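Local atomic coordinates of aromatic amino acid aminotransferase I (Candida albicans WO-1, PDB entry 6HNU), a protein that probably catalyses pyridoxal-phosphate-dependent transfer of the amino group of aromatic amino acids to 2-oxoglutarate, giving aromatic oxo-acids and glutamate. Residues 369-374 and 385-390; 121-126 and 131-136; 60-65 and 341-346; 407-410 and 414-417. All blocks are in the same frame, centred on the assembly; numbering follows the deposited sequence. Where two conformers were deposited one is given.

Interaction 1: residues 369-374 and 385-390; sequences VAIDAL and FNPPVA
L374 and I371, one turn apart on helix 334-377, pack against F385 and the two prolines P387 and P388. The ring contact is a CH-pi interaction. L374 CB stands over the centre of one face of the F385 ring, 4.2 Å from the centroid and 7° off the ring normal. The two side chains run past each other in opposite directions. With F385 CG between the backbone N and the carbonyl carbon (chi1 65°), the ring is directed to the helix.

The remaining contacts are apolar. One branch of the leucine meets the stem of the phenylalanine, with L374 CD1 4.0 Å from F385 CB. I371 uses both of its branches. Its CG2 approaches the ring obliquely, 3.6 Å from F385 CE1. The same methyl meets the first proline, with I371 CG2 4.1 Å from P387 CB. The other branch ends on the second proline, where I371 CD1 is 3.8 Å from P388 CD. F394 and V396 of strand 393-399 also touch L374, and F394 touches I371. A370 and A373 meet helix 471-489, and L374 touches it too.

Between 369-374 and 385-390 the contact uses carbon atoms alone, so it rests on shape and burial. A polar tie between the long helix and this loop comes from R367, earlier on the same helix, which binds the carbonyl O of P388.

Interaction 2: residues 121-126 and 131-136; sequences HTDMVH and ENWDVI
T122 meets the six-membered part of the W133 indole through its methyl group. T122 CG2 lies 3.7 Å from W133 CZ3, and the approach is oblique. With OG1 beside the backbone N (chi1 -63°), the methyl CG2 is anti to that N and turned to the tryptophan. The hydroxyl binds the carbonyl O of I118, one turn back in the helix. T122 OG1 also lies 4.2 Å from V135 CG1, a loose van der Waals contact.

D123 follows and reaches the same ring further along. D123 CG is 3.6 Å from W133 CZ2, with the carboxylate and ring planes 51° apart. A water completes this pair. It donates to D123 OD2 at 2.8 Å and accepts from W133 NE1 at 3.1 Å. The water oxygen lies in the plane of the indole, at its edge, where the N-H points. The bridge gives W133 NE1 an acceptor and would help set the rotation of the indole.

K119, in the preceding turn of the helix, makes a cation-pi contact with W133 and a salt bridge with D134. Helix 112-126 and strand 133-138 lie next to each other in the chain, and their short segments are inclined at 130°. The strand is an outermost one of the large mixed sheet within this chain. V312 of the adjacent strand 309-314 touches T122, W133 and V135, and helix 315-327 packs against D134 and I136.

Interaction 3: residues 60-65 and 341-346; sequences ADIPTP and NALLRK
I62 CD1 makes the closest approach here, ending 4.0 Å from L343 CG. The isoleucine tip lies against the base of the leucine as well, since I62 CD1 is also 4.0 Å from L343 CA. The other branch meets a leucine methyl, with I62 CG2 4.1 Å from L343 CD1. The two side chains pass at an oblique angle. L343 is brought round to the strand by its first torsion, which sets CG anti to the backbone N (chi1 174°). One turn on, the aliphatic part of K346 adds a looser contact, with K346 CG 4.4 Å from I62 CD1. The end of the lysine then leads away.

The contact sets the end of strand 57-62 on helix 334-377. This strand pairs antiparallel with strand 81-86. A60 and D61 also pair with a strand of the second subunit, so the sheet continues across the dimer interface, where P54 of the second subunit packs on I62 and F55 of the second subunit packs on L343.

Further out, W347 of the helix touches I62 and donates from NE1 to the carbonyl O of P63, which ties down the chain just after the strand. Within the helix, R345 NE donates to N341 OD1 at 2.9 Å. The acceptor oxygen lies in the guanidinium plane, 2° out of it, while the donor is tilted 27° from the amide carbonyl plane. R345 NH2 also bonds to E113 O and Q116 OE1 of helix 112-126.

Interaction 4: residues 407-410 and 414-417; sequences KEFL and LKVE
K415 NZ donates to a water at 3.0 Å, and that water donates in turn to the carbonyl O of E408 at 2.7 Å. This bridge links the lysine tip to the type I turn K407-L410. The turn is closed by L410 N bonding to K407 O at 2.9 Å. The lysine chain is extended beyond CG, which carries its amine up to the turn. There K415 NZ also lies 3.3 Å from L410 CD1, a methyl beside the charged end.

Nearer the helix, the stem of the lysine meets the aromatic ring. K415 CB sits over one face of F409, 4.2 Å from the ring centroid and 27° off the normal. This is a CH-pi contact. V416 comes from another direction, at the ring edge and in its plane, with V416 CG2 3.6 Å from F409 CD2. H403 also meets the F409 ring.

The contact folds the loop back on the first turn of helix 413-426. K415 does two jobs: its carbons pack on the aromatic face, while its ammonium reaches the carbonyl O of E408 through one water. The charged end thus probably stays solvated while the ring is partly shielded.

In the fold
Interactions 1 and 3 both use helix 334-377, yet their centres are 33 Å apart. Interaction 3 sits at the subunit boundary. Interaction 1 joins the far part of that helix to a loop. Interaction 2 is nested in the chain loop that interaction 3 closes, and their nearest atoms are about 7 Å apart. Interaction 4 is remote: its centre is 50 Å from that of interaction 2 and 53 Å from that of interaction 3. None touches the cofactor. In interaction 1, the P388 side chain is about 14 Å from bound pyridoxal phosphate and about 10 Å from that of Y249. In interaction 2, T122 is about 11 Å from N141 and S297, side chain to side chain.

Interaction 1: residues 369-374 and 385-390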
loop_
_atom_site.group_PDB
_atom_site.type_symbol
_atom_site.label_atom_id
_atom_site.label_comp_id
_atom_site.label_asym_id
_atom_site.label_seq_id
_atom_site.Cartn_x
_atom_site.Cartn_y
_atom_site.Cartn_z
ATOM N N VAL B 369 33.162 14.473 -5.831
ATOM C CA VAL B 369 33.000 15.728 -6.610
ATOM C C VAL B 369 32.320 16.776 -5.722
ATOM O O VAL B 369 32.775 17.957 -5.696
ATOM C CB VAL B 369 32.246 15.453 -7.920
ATOM C CG1 VAL B 369 31.691 16.719 -8.567
ATOM C CG2 VAL B 369 33.156 14.695 -8.881
ATOM N N ALA B 370 31.273 16.372 -5.003
ATOM C CA ALA B 370 30.547 17.232 -4.043
ATOM C C ALA B 370 31.511 17.778 -2.995
ATOM O O ALA B 370 31.540 19.005 -2.830
ATOM C CB ALA B 370 29.419 16.471 -3.396
ATOM N N ILE B 371 32.240 16.918 -2.304
ATOM C CA ILE B 371 33.065 17.290 -1.130
ATOM C C ILE B 371 34.314 18.060 -1.583
ATOM O O ILE B 371 34.727 19.005 -0.863
ATOM C CB ILE B 371 33.413 16.054 -0.307
ATOM C CG1 ILE B 371 32.139 15.366 0.199
ATOM C CG2 ILE B 371 34.368 16.407 0.828
ATOM C CD1 ILE B 371 31.187 16.271 0.978
ATOM N N ASP B 372 34.917 17.676 -2.703
ATOM C CA ASP B 372 35.984 18.503 -3.339
ATOM C C ASP B 372 35.452 19.928 -3.578
ATOM O O ASP B 372 36.195 20.895 -3.336
ATOM C CB ASP B 372 36.437 17.884 -4.664
ATOM C CG ASP B 372 37.297 16.646 -4.533
ATOM O OD1 ASP B 372 37.682 16.306 -3.404
ATOM O OD2 ASP B 372 37.572 16.032 -5.584
ATOM N N ALA B 373 34.223 20.074 -4.061
ATOM C CA ALA B 373 33.643 21.401 -4.327
ATOM C C ALA B 373 33.391 22.124 -2.986
ATOM O O ALA B 373 33.776 23.316 -2.882
ATOM C CB ALA B 373 32.448 21.285 -5.233
ATOM N N LEU B 374 32.877 21.449 -1.949
ATOM C CA LEU B 374 32.707 22.082 -0.607
ATOM C C LEU B 374 34.071 22.618 -0.140
ATOM O O LEU B 374 34.147 23.769 0.352
ATOM C CB LEU B 374 32.168 21.083 0.420
ATOM C CG LEU B 374 30.702 20.673 0.302
ATOM C CD1 LEU B 374 30.314 19.870 1.540
ATOM C CD2 LEU B 374 29.765 21.871 0.110
ATOM N N PHE B 385 32.518 20.599 7.470
ATOM C CA PHE B 385 31.790 19.558 6.719
ATOM C C PHE B 385 32.448 18.206 7.014
ATOM O O PHE B 385 33.673 18.188 7.251
ATOM C CB PHE B 385 31.695 19.956 5.246
ATOM C CG PHE B 385 33.018 20.019 4.538
ATOM C CD1 PHE B 385 33.613 18.864 4.053
ATOM C CD2 PHE B 385 33.677 21.229 4.374
ATOM C CE1 PHE B 385 34.838 18.919 3.400
ATOM C CE2 PHE B 385 34.905 21.285 3.729
ATOM C CZ PHE B 385 35.486 20.126 3.248
ATOM N N ASN B 386 31.613 17.171 7.126
ATOM C CA ASN B 386 31.949 15.743 7.370
ATOM C C ASN B 386 31.735 15.058 6.026
ATOM O O ASN B 386 30.604 15.018 5.557
ATOM C CB ASN B 386 31.060 15.199 8.502
ATOM C CG ASN B 386 31.159 13.701 8.737
ATOM O OD1 ASN B 386 32.236 13.140 8.609
ATOM N ND2 ASN B 386 30.052 13.039 9.083
ATOM N N PRO B 387 32.769 14.551 5.319
ATOM C CA PRO B 387 32.543 13.815 4.077
ATOM C C PRO B 387 31.753 12.546 4.410
ATOM O O PRO B 387 32.176 11.784 5.271
ATOM C CB PRO B 387 33.948 13.444 3.578
ATOM C CG PRO B 387 34.860 14.357 4.345
ATOM C CD PRO B 387 34.188 14.561 5.689
ATOM N N PRO B 388 30.579 12.302 3.790
ATOM C CA PRO B 388 29.833 11.068 4.045
ATOM C C PRO B 388 30.590 9.809 3.582
ATOM O O PRO B 388 31.284 9.860 2.588
ATOM C CB PRO B 388 28.556 11.192 3.195
ATOM C CG PRO B 388 28.481 12.643 2.791
ATOM C CD PRO B 388 29.897 13.174 2.845
ATOM N N VAL B 389 30.437 8.728 4.334
ATOM C CA VAL B 389 30.851 7.342 3.947
ATOM C C VAL B 389 29.682 6.576 3.309
ATOM O O VAL B 389 29.947 5.479 2.772
ATOM C CB VAL B 389 31.384 6.563 5.152
ATOM C CG1 VAL B 389 32.560 7.280 5.825
ATOM C CG2 VAL B 389 30.285 6.242 6.150
ATOM N N ALA B 390 28.444 7.092 3.357
ATOM C CA ALA B 390 27.267 6.418 2.754
ATOM C C ALA B 390 26.162 7.424 2.471
ATOM O O ALA B 390 26.103 8.459 3.123
ATOM C CB ALA B 390 26.772 5.317 3.663
#

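Interaction 2: residues 121-126 and 131-136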
loop_
_atom_site.group_PDB
_atom_site.type_symbol
_atom_site.label_atom_id
_atom_site.label_comp_id
_atom_site.label_asym_id
_atom_site.label_seq_id
_atom_site.Cartn_x
_atom_site.Cartn_y
_atom_site.Cartn_z
ATOM N N HIS B 121 19.520 -13.142 -0.070
ATOM C CA HIS B 121 20.202 -11.822 -0.084
ATOM C C HIS B 121 20.461 -11.347 1.351
ATOM O O HIS B 121 21.657 -11.062 1.705
ATOM C CB HIS B 121 19.416 -10.813 -0.896
ATOM C CG HIS B 121 19.975 -9.434 -0.757
ATOM N ND1 HIS B 121 21.174 -9.053 -1.355
ATOM C CD2 HIS B 121 19.530 -8.371 -0.040
ATOM C CE1 HIS B 121 21.435 -7.796 -1.016
ATOM N NE2 HIS B 121 20.436 -7.351 -0.196
ATOM N N THR B 122 19.405 -11.307 2.158
ATOM C CA THR B 122 19.462 -10.847 3.574
ATOM C C THR B 122 20.504 -11.670 4.349
ATOM O O THR B 122 21.361 -11.075 5.018
ATOM C CB THR B 122 18.071 -10.877 4.203
ATOM O OG1 THR B 122 17.279 -9.948 3.465
ATOM C CG2 THR B 122 18.063 -10.505 5.671
ATOM N N ASP B 123 20.471 -13.006 4.245
ATOM C CA ASP B 123 21.380 -13.848 5.053
ATOM C C ASP B 123 22.831 -13.717 4.572
ATOM O O ASP B 123 23.739 -13.738 5.417
ATOM C CB ASP B 123 20.920 -15.300 5.070
ATOM C CG ASP B 123 21.281 -16.023 6.363
ATOM O OD1 ASP B 123 21.579 -15.339 7.384
ATOM O OD2 ASP B 123 21.147 -17.244 6.365
ATOM N N MET B 124 23.068 -13.644 3.258
ATOM C CA MET B 124 24.427 -13.539 2.677
ATOM C C MET B 124 25.090 -12.269 3.210
ATOM O O MET B 124 26.273 -12.282 3.482
ATOM C CB MET B 124 24.246 -13.453 1.164
ATOM C CG MET B 124 25.475 -13.456 0.367
ATOM S SD MET B 124 25.021 -13.039 -1.334
ATOM C CE MET B 124 23.538 -13.981 -1.621
ATOM N N VAL B 125 24.328 -11.183 3.349
ATOM C CA VAL B 125 24.874 -9.850 3.733
ATOM C C VAL B 125 24.908 -9.694 5.262
ATOM O O VAL B 125 25.896 -9.157 5.770
ATOM C CB VAL B 125 24.076 -8.712 3.075
ATOM C CG1 VAL B 125 24.566 -7.366 3.565
ATOM C CG2 VAL B 125 24.131 -8.760 1.548
ATOM N N HIS B 126 23.891 -10.141 5.980
ATOM C CA HIS B 126 23.629 -9.741 7.381
ATOM C C HIS B 126 23.844 -10.897 8.350
ATOM O O HIS B 126 23.915 -10.612 9.557
ATOM C CB HIS B 126 22.224 -9.150 7.531
ATOM C CG HIS B 126 22.025 -7.949 6.675
ATOM N ND1 HIS B 126 22.698 -6.751 6.915
ATOM C CD2 HIS B 126 21.361 -7.794 5.510
ATOM C CE1 HIS B 126 22.353 -5.882 5.975
ATOM N NE2 HIS B 126 21.517 -6.506 5.094
ATOM N N GLU B 131 17.821 -17.900 15.252
ATOM C CA GLU B 131 17.327 -18.993 14.397
ATOM C C GLU B 131 16.004 -18.562 13.743
ATOM O O GLU B 131 15.859 -18.799 12.524
ATOM C CB GLU B 131 17.196 -20.244 15.280
ATOM C CG GLU B 131 16.702 -21.475 14.551
ATOM C CD GLU B 131 17.630 -21.942 13.446
ATOM O OE1 GLU B 131 18.871 -21.707 13.554
ATOM O OE2 GLU B 131 17.110 -22.519 12.468
ATOM N N ASN B 132 15.089 -17.966 14.517
ATOM C CA ASN B 132 13.649 -17.802 14.158
ATOM C C ASN B 132 13.434 -16.398 13.563
ATOM O O ASN B 132 12.579 -15.640 14.048
ATOM C CB ASN B 132 12.716 -18.067 15.349
ATOM C CG ASN B 132 13.073 -17.343 16.632
ATOM O OD1 ASN B 132 14.252 -17.141 16.961
ATOM N ND2 ASN B 132 12.046 -16.991 17.390
ATOM N N TRP B 133 14.167 -16.095 12.505
ATOM C CA TRP B 133 14.074 -14.812 11.762
ATOM C C TRP B 133 13.359 -15.082 10.448
ATOM O O TRP B 133 13.299 -16.273 9.960
ATOM C CB TRP B 133 15.441 -14.162 11.539
ATOM C CG TRP B 133 16.300 -14.849 10.524
ATOM C CD1 TRP B 133 17.068 -15.953 10.759
ATOM C CD2 TRP B 133 16.476 -14.527 9.128
ATOM N NE1 TRP B 133 17.730 -16.318 9.621
ATOM C CE2 TRP B 133 17.364 -15.494 8.592
ATOM C CE3 TRP B 133 15.991 -13.527 8.272
ATOM C CZ2 TRP B 133 17.793 -15.467 7.258
ATOM C CZ3 TRP B 133 16.395 -13.513 6.952
ATOM C CH2 TRP B 133 17.299 -14.459 6.460
ATOM N N ASP B 134 12.787 -14.035 9.886
ATOM C CA ASP B 134 12.093 -14.157 8.594
ATOM C C ASP B 134 12.103 -12.813 7.879
ATOM O O ASP B 134 12.605 -11.820 8.441
ATOM C CB ASP B 134 10.677 -14.702 8.768
ATOM C CG ASP B 134 10.235 -15.584 7.604
ATOM O OD1 ASP B 134 11.089 -15.943 6.734
ATOM O OD2 ASP B 134 9.060 -15.891 7.569
ATOM N N VAL B 135 11.620 -12.864 6.647
ATOM C CA VAL B 135 11.329 -11.677 5.817
ATOM C C VAL B 135 9.880 -11.775 5.351
ATOM O O VAL B 135 9.405 -12.880 5.017
ATOM C CB VAL B 135 12.317 -11.595 4.652
ATOM C CG1 VAL B 135 13.732 -11.449 5.163
ATOM C CG2 VAL B 135 12.225 -12.802 3.758
ATOM N N ILE B 136 9.210 -10.636 5.321
ATOM C CA ILE B 136 7.880 -10.452 4.689
ATOM C C ILE B 136 8.001 -9.269 3.727
ATOM O O ILE B 136 8.903 -8.431 3.876
ATOM C CB ILE B 136 6.790 -10.242 5.766
ATOM C CG1 ILE B 136 7.048 -9.018 6.648
ATOM C CG2 ILE B 136 6.650 -11.528 6.586
ATOM C CD1 ILE B 136 5.884 -8.597 7.545
HETATM O O HOH W 1 19.781 -18.375 8.514
#

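Interaction 3: residues 60-65 and 341-346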
loop_
_atom_site.group_PDB
_atom_site.type_symbol
_atom_site.label_atom_id
_atom_site.label_comp_id
_atom_site.label_asym_id
_atom_site.label_seq_id
_atom_site.Cartn_x
_atom_site.Cartn_y
_atom_site.Cartn_z
ATOM N N ALA B 60 10.147 -7.011 -19.760
ATOM C CA ALA B 60 10.970 -5.813 -19.543
ATOM C C ALA B 60 12.344 -6.002 -20.191
ATOM O O ALA B 60 12.848 -7.132 -20.228
ATOM C CB ALA B 60 11.105 -5.527 -18.074
ATOM N N ASP B 61 12.931 -4.901 -20.667
ATOM C CA ASP B 61 14.322 -4.870 -21.150
ATOM C C ASP B 61 15.163 -4.285 -20.029
ATOM O O ASP B 61 14.779 -3.211 -19.511
ATOM C CB ASP B 61 14.415 -4.062 -22.432
ATOM C CG ASP B 61 13.788 -4.733 -23.638
ATOM O OD1 ASP B 61 13.309 -5.913 -23.523
ATOM O OD2 ASP B 61 13.807 -4.060 -24.684
ATOM N N ILE B 62 16.204 -5.012 -19.617
ATOM C CA ILE B 62 17.052 -4.675 -18.449
ATOM C C ILE B 62 18.514 -4.790 -18.840
ATOM O O ILE B 62 18.843 -5.472 -19.810
ATOM C CB ILE B 62 16.678 -5.589 -17.267
ATOM C CG1 ILE B 62 17.182 -7.018 -17.463
ATOM C CG2 ILE B 62 15.158 -5.524 -17.077
ATOM C CD1 ILE B 62 16.760 -7.982 -16.351
ATOM N N PRO B 63 19.421 -4.120 -18.102
ATOM C CA PRO B 63 20.857 -4.242 -18.376
ATOM C C PRO B 63 21.428 -5.601 -17.955
ATOM O O PRO B 63 20.712 -6.351 -17.247
ATOM C CB PRO B 63 21.468 -3.052 -17.614
ATOM C CG PRO B 63 20.493 -2.777 -16.500
ATOM C CD PRO B 63 19.126 -3.100 -17.076
ATOM N N THR B 64 22.669 -5.903 -18.392
ATOM C CA THR B 64 23.291 -7.244 -18.247
ATOM C C THR B 64 24.496 -7.163 -17.319
ATOM O O THR B 64 25.366 -6.312 -17.479
ATOM C CB THR B 64 23.644 -7.865 -19.606
ATOM O OG1 THR B 64 24.529 -6.972 -20.284
ATOM C CG2 THR B 64 22.405 -8.113 -20.439
ATOM N N PRO B 65 24.583 -8.051 -16.304
ATOM C CA PRO B 65 25.776 -8.132 -15.494
ATOM C C PRO B 65 26.955 -8.417 -16.424
ATOM O O PRO B 65 26.775 -9.140 -17.407
ATOM C CB PRO B 65 25.515 -9.305 -14.564
ATOM C CG PRO B 65 24.008 -9.454 -14.531
ATOM C CD PRO B 65 23.560 -9.032 -15.910
ATOM N N ASN B 341 11.293 -10.198 -9.166
ATOM C CA ASN B 341 11.724 -11.616 -9.134
ATOM C C ASN B 341 12.430 -12.002 -10.460
ATOM O O ASN B 341 13.478 -12.672 -10.393
ATOM C CB ASN B 341 10.550 -12.514 -8.831
ATOM C CG ASN B 341 10.961 -13.965 -8.741
ATOM O OD1 ASN B 341 11.619 -14.382 -7.790
ATOM N ND2 ASN B 341 10.594 -14.724 -9.747
ATOM N N ALA B 342 11.872 -11.620 -11.599
ATOM C CA ALA B 342 12.420 -11.948 -12.946
ATOM C C ALA B 342 13.784 -11.274 -13.118
ATOM O O ALA B 342 14.744 -11.966 -13.456
ATOM C CB ALA B 342 11.442 -11.565 -14.001
ATOM N N LEU B 343 13.895 -9.985 -12.767
ATOM C CA LEU B 343 15.161 -9.235 -12.877
ATOM C C LEU B 343 16.197 -9.862 -11.943
ATOM O O LEU B 343 17.300 -10.145 -12.421
ATOM C CB LEU B 343 14.907 -7.747 -12.614
ATOM C CG LEU B 343 16.158 -6.879 -12.563
ATOM C CD1 LEU B 343 15.834 -5.450 -13.011
ATOM C CD2 LEU B 343 16.753 -6.893 -11.168
ATOM N N LEU B 344 15.864 -10.127 -10.677
ATOM C CA LEU B 344 16.862 -10.580 -9.686
ATOM C C LEU B 344 17.359 -11.982 -10.049
ATOM O O LEU B 344 18.557 -12.239 -9.853
ATOM C CB LEU B 344 16.255 -10.518 -8.282
ATOM C CG LEU B 344 15.978 -9.097 -7.758
ATOM C CD1 LEU B 344 15.066 -9.152 -6.556
ATOM C CD2 LEU B 344 17.261 -8.371 -7.407
ATOM N N ARG B 345 16.472 -12.851 -10.528
ATOM C CA ARG B 345 16.823 -14.253 -10.876
ATOM C C ARG B 345 17.571 -14.286 -12.206
ATOM O O ARG B 345 18.446 -15.149 -12.347
ATOM C CB ARG B 345 15.567 -15.111 -10.885
ATOM C CG ARG B 345 15.102 -15.374 -9.461
ATOM C CD ARG B 345 13.864 -16.211 -9.345
ATOM N NE ARG B 345 13.609 -16.485 -7.938
ATOM C CZ ARG B 345 14.203 -17.449 -7.238
ATOM N NH1 ARG B 345 15.081 -18.255 -7.828
ATOM N NH2 ARG B 345 13.924 -17.602 -5.954
ATOM N N LYS B 346 17.312 -13.335 -13.093
ATOM C CA LYS B 346 18.034 -13.255 -14.395
ATOM C C LYS B 346 19.477 -12.810 -14.109
ATOM O O LYS B 346 20.443 -13.406 -14.640
ATOM C CB LYS B 346 17.325 -12.321 -15.372
ATOM C CG LYS B 346 18.023 -12.178 -16.724
ATOM C CD LYS B 346 18.108 -13.510 -17.461
ATOM C CE LYS B 346 18.858 -13.411 -18.772
ATOM N NZ LYS B 346 18.958 -14.744 -19.412
#

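Interaction 4: residues 407-410 and 414-417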
loop_
_atom_site.group_PDB
_atom_site.type_symbol
_atom_site.label_atom_id
_atom_site.label_comp_id
_atom_site.label_asym_id
_atom_site.label_seq_id
_atom_site.Cartn_x
_atom_site.Cartn_y
_atom_site.Cartn_z
ATOM N N LYS B 407 23.740 39.785 16.438
ATOM C CA LYS B 407 23.108 40.548 17.547
ATOM C C LYS B 407 21.789 41.119 17.021
ATOM O O LYS B 407 20.824 41.077 17.756
ATOM C CB LYS B 407 24.038 41.629 18.114
ATOM C CG LYS B 407 25.111 41.121 19.073
ATOM C CD LYS B 407 25.884 42.239 19.759
ATOM C CE LYS B 407 25.117 42.885 20.895
ATOM N NZ LYS B 407 25.469 44.319 21.058
ATOM N N GLU B 408 21.786 41.619 15.788
ATOM C CA GLU B 408 20.608 42.288 15.176
ATOM C C GLU B 408 19.523 41.248 14.940
ATOM O O GLU B 408 18.322 41.601 15.012
ATOM C CB GLU B 408 21.020 43.000 13.900
ATOM C CG GLU B 408 21.934 44.172 14.174
ATOM C CD GLU B 408 23.401 43.826 14.328
ATOM O OE1 GLU B 408 23.723 42.590 14.406
ATOM O OE2 GLU B 408 24.217 44.780 14.386
ATOM N N PHE B 409 19.932 39.984 14.768
ATOM C CA PHE B 409 19.024 38.815 14.662
ATOM C C PHE B 409 18.680 38.243 16.042
ATOM O O PHE B 409 18.270 37.071 16.109
ATOM C CB PHE B 409 19.689 37.700 13.834
ATOM C CG PHE B 409 19.844 37.963 12.360
ATOM C CD1 PHE B 409 19.081 38.905 11.695
ATOM C CD2 PHE B 409 20.733 37.198 11.613
ATOM C CE1 PHE B 409 19.224 39.098 10.332
ATOM C CE2 PHE B 409 20.866 37.381 10.241
ATOM C CZ PHE B 409 20.097 38.315 9.597
ATOM N N LEU B 410 18.897 38.986 17.129
ATOM C CA LEU B 410 18.562 38.565 18.520
ATOM C C LEU B 410 19.240 37.225 18.846
ATOM O O LEU B 410 18.658 36.434 19.603
ATOM C CB LEU B 410 17.040 38.462 18.648
ATOM C CG LEU B 410 16.247 39.524 17.889
ATOM C CD1 LEU B 410 14.753 39.317 18.069
ATOM C CD2 LEU B 410 16.657 40.926 18.329
ATOM N N LEU B 414 18.454 30.550 13.655
ATOM C CA LEU B 414 17.445 30.263 12.610
ATOM C C LEU B 414 17.274 31.497 11.716
ATOM O O LEU B 414 17.024 31.325 10.532
ATOM C CB LEU B 414 16.135 29.790 13.259
ATOM C CG LEU B 414 16.224 28.536 14.138
ATOM C CD1 LEU B 414 14.834 28.091 14.586
ATOM C CD2 LEU B 414 16.932 27.397 13.412
ATOM N N LYS B 415 17.501 32.721 12.213
ATOM C CA LYS B 415 17.490 33.934 11.356
ATOM C C LYS B 415 18.727 33.971 10.460
ATOM O O LYS B 415 18.607 34.405 9.297
ATOM C CB LYS B 415 17.363 35.168 12.248
ATOM C CG LYS B 415 15.951 35.369 12.752
ATOM C CD LYS B 415 15.792 36.675 13.466
ATOM C CE LYS B 415 14.383 36.891 13.953
ATOM N NZ LYS B 415 14.405 37.825 15.097
ATOM N N VAL B 416 19.873 33.477 10.950
ATOM C CA VAL B 416 21.079 33.305 10.108
ATOM C C VAL B 416 20.792 32.238 9.048
ATOM O O VAL B 416 21.089 32.464 7.896
ATOM C CB VAL B 416 22.325 32.982 10.950
ATOM C CG1 VAL B 416 23.510 32.705 10.055
ATOM C CG2 VAL B 416 22.652 34.114 11.917
ATOM N N GLU B 417 20.233 31.109 9.455
ATOM C CA GLU B 417 19.840 30.019 8.502
ATOM C C GLU B 417 18.943 30.602 7.409
ATOM O O GLU B 417 19.218 30.340 6.239
ATOM C CB GLU B 417 19.112 28.901 9.231
ATOM C CG GLU B 417 18.840 27.665 8.390
ATOM C CD GLU B 417 18.013 26.649 9.151
ATOM O OE1 GLU B 417 16.885 27.018 9.560
ATOM O OE2 GLU B 417 18.476 25.482 9.329
HETATM O O HOH W 2 16.068 40.239 14.300
#